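Long-range contact in arginine decarboxylase (Campylobacter jejuni subsp. jejuni, PDB 3NZP), which probably catalyses the pyridoxal-phosphate-dependent decarboxylation of arginine to agmatine, a step of polyamine biosynthesis: residues B[46-51]-B[329-334]. Numbering follows the deposited sequence.
Sequences PLLLRF and HAVLIA
Residues 47-50 and 330-334 are extended strands that pair antiparallel. Their axes come within 4.7 Å at 155°. Leu47 faces Ile333 and Leu49 faces Val331 as hydrogen-bonded pairs, with CA-CA distances of 5.5 and 5.2 Å. Leu48-Leu332 and Arg50-Ala330 are non-hydrogen-bonded pairs, both with CA atoms 4.5 Å apart. Leu47 N donates a hydrogen bond to Ile333 O, and Ile333 N to Leu47 O, both 3.0 Å. Leu49 N donates to Val331 O (2.8 Å) and Val331 N to Leu49 O (2.9 Å). Phe51 N donates to His329 O at 2.8 Å and extends the pairing past the strand, where Phe51 is the N-cap of helix 52-72. Strand 316-319 ends the PLP-binding alpha/beta barrel, a TIM-type fold, and helix 323-326 links it to strand 330-341. Both strands belong to the mixed beta sheet outside the barrel, consistent with the beta domain that accompanies the barrel in fold-type III PLP decarboxylases. Strand 534-540 runs parallel to 47-50 on its other edge.

Leu47, Leu49, Val331 and Ile333 share one face. Leu38 and Val35 of helix 31-40 pack there. Leu49 (chi1 m, chi2 t) brings CD1 to 3.6 Å from Ile333 CD1 (chi1 m). Phe51 (chi1 m) sets its ring edge on Val331, CE2 to CG2 4.0 Å. Leu48, Arg50, Ala330 and Leu332 point to the other face. Leu48 (chi1 t) puts CD1 3.9 Å from Ala330 CB, and its CB is 4.1 Å from Leu332 CD2. Arg50 (chi1 m) donates from NH1 to His329 NE2 at 3.1 Å, and its guanidinium also forms salt bridges with Glu521 and Glu535. The His329 side chain, chi1 near 95°, turns its ring edge to Arg50; ND1 hydrogen-bonds to Ala326 O.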
loop_
_atom_site.group_PDB
_atom_site.type_symbol
_atom_site.label_atom_id
_atom_site.label_comp_id
_atom_site.label_asym_id
_atom_site.label_seq_id
_atom_site.Cartn_x
_atom_site.Cartn_y
_atom_site.Cartn_z
ATOM N N PRO B 46 8.596 17.873 3.767
ATOM C CA PRO B 46 7.389 17.822 2.944
ATOM C C PRO B 46 6.148 18.220 3.710
ATOM O O PRO B 46 6.005 17.889 4.890
ATOM C CB PRO B 46 7.338 16.369 2.513
ATOM C CG PRO B 46 7.849 15.663 3.724
ATOM C CD PRO B 46 9.032 16.515 4.138
ATOM N N LEU B 47 5.251 18.946 3.061
ATOM C CA LEU B 47 4.022 19.318 3.733
ATOM C C LEU B 47 2.799 19.098 2.875
ATOM O O LEU B 47 2.820 19.285 1.660
ATOM C CB LEU B 47 4.053 20.761 4.231
ATOM C CG LEU B 47 4.721 21.821 3.371
ATOM C CD1 LEU B 47 4.107 23.172 3.681
ATOM C CD2 LEU B 47 6.233 21.844 3.653
ATOM N N LEU B 48 1.732 18.659 3.531
ATOM C CA LEU B 48 0.469 18.419 2.867
ATOM C C LEU B 48 -0.442 19.604 3.187
ATOM O O LEU B 48 -0.682 19.899 4.352
ATOM C CB LEU B 48 -0.156 17.137 3.384
ATOM C CG LEU B 48 -1.538 16.855 2.791
ATOM C CD1 LEU B 48 -1.382 16.583 1.309
ATOM C CD2 LEU B 48 -2.196 15.667 3.492
ATOM N N LEU B 49 -0.931 20.291 2.158
ATOM C CA LEU B 49 -1.817 21.431 2.370
ATOM C C LEU B 49 -3.254 21.078 2.025
ATOM O O LEU B 49 -3.510 20.413 1.022
ATOM C CB LEU B 49 -1.384 22.621 1.520
ATOM C CG LEU B 49 0.045 23.084 1.802
ATOM C CD1 LEU B 49 0.387 24.314 0.971
ATOM C CD2 LEU B 49 0.161 23.390 3.276
ATOM N N ARG B 50 -4.187 21.510 2.870
ATOM C CA ARG B 50 -5.603 21.264 2.638
ATOM C C ARG B 50 -6.288 22.604 2.404
ATOM O O ARG B 50 -6.119 23.552 3.184
ATOM C CB ARG B 50 -6.252 20.582 3.840
ATOM C CG ARG B 50 -5.850 19.157 4.081
ATOM C CD ARG B 50 -6.678 18.568 5.227
ATOM N NE ARG B 50 -5.979 17.481 5.919
ATOM C CZ ARG B 50 -5.652 16.316 5.364
ATOM N NH1 ARG B 50 -5.963 16.070 4.095
ATOM N NH2 ARG B 50 -5.001 15.406 6.079
ATOM N N PHE B 51 -7.066 22.677 1.332
ATOM C CA PHE B 51 -7.787 23.892 0.987
ATOM C C PHE B 51 -9.291 23.657 1.088
ATOM O O PHE B 51 -9.934 23.221 0.128
ATOM C CB PHE B 51 -7.415 24.322 -0.431
ATOM C CG PHE B 51 -5.993 24.767 -0.567
ATOM C CD1 PHE B 51 -5.607 26.035 -0.140
ATOM C CD2 PHE B 51 -5.037 23.923 -1.129
ATOM C CE1 PHE B 51 -4.296 26.461 -0.271
ATOM C CE2 PHE B 51 -3.715 24.334 -1.265
ATOM C CZ PHE B 51 -3.342 25.612 -0.836
ATOM N N HIS B 329 -8.780 18.665 -2.916
ATOM C CA HIS B 329 -8.637 19.496 -1.732
ATOM C C HIS B 329 -7.226 19.545 -1.148
ATOM O O HIS B 329 -6.866 20.513 -0.473
ATOM C CB HIS B 329 -9.618 19.049 -0.653
ATOM C CG HIS B 329 -9.035 18.098 0.344
ATOM N ND1 HIS B 329 -9.068 16.728 0.184
ATOM C CD2 HIS B 329 -8.390 18.325 1.513
ATOM C CE1 HIS B 329 -8.469 16.154 1.213
ATOM N NE2 HIS B 329 -8.047 17.100 2.033
ATOM N N ALA B 330 -6.424 18.515 -1.412
ATOM C CA ALA B 330 -5.071 18.426 -0.867
ATOM C C ALA B 330 -3.934 18.435 -1.870
ATOM O O ALA B 330 -3.965 17.740 -2.892
ATOM C CB ALA B 330 -4.963 17.183 -0.014
ATOM N N VAL B 331 -2.903 19.206 -1.552
ATOM C CA VAL B 331 -1.731 19.292 -2.410
ATOM C C VAL B 331 -0.527 18.886 -1.584
ATOM O O VAL B 331 -0.368 19.346 -0.451
ATOM C CB VAL B 331 -1.519 20.719 -2.926
ATOM C CG1 VAL B 331 -0.334 20.740 -3.871
ATOM C CG2 VAL B 331 -2.774 21.222 -3.625
ATOM N N LEU B 332 0.309 18.017 -2.145
ATOM C CA LEU B 332 1.506 17.563 -1.449
ATOM C C LEU B 332 2.716 18.291 -2.016
ATOM O O LEU B 332 3.151 17.998 -3.124
ATOM C CB LEU B 332 1.675 16.051 -1.630
ATOM C CG LEU B 332 2.703 15.331 -0.743
ATOM C CD1 LEU B 332 4.096 15.511 -1.282
ATOM C CD2 LEU B 332 2.588 15.868 0.674
ATOM N N ILE B 333 3.244 19.253 -1.268
ATOM C CA ILE B 333 4.414 20.015 -1.706
ATOM C C ILE B 333 5.682 19.410 -1.118
ATOM O O ILE B 333 5.737 19.110 0.080
ATOM C CB ILE B 333 4.348 21.483 -1.240
ATOM C CG1 ILE B 333 3.250 22.226 -1.990
ATOM C CG2 ILE B 333 5.698 22.149 -1.412
ATOM C CD1 ILE B 333 1.898 22.086 -1.347
ATOM N N ALA B 334 6.701 19.240 -1.953
ATOM C CA ALA B 334 7.974 18.680 -1.500
ATOM C C ALA B 334 9.135 19.375 -2.198
ATOM O O ALA B 334 9.176 19.450 -3.420
ATOM C CB ALA B 334 8.013 17.193 -1.783
#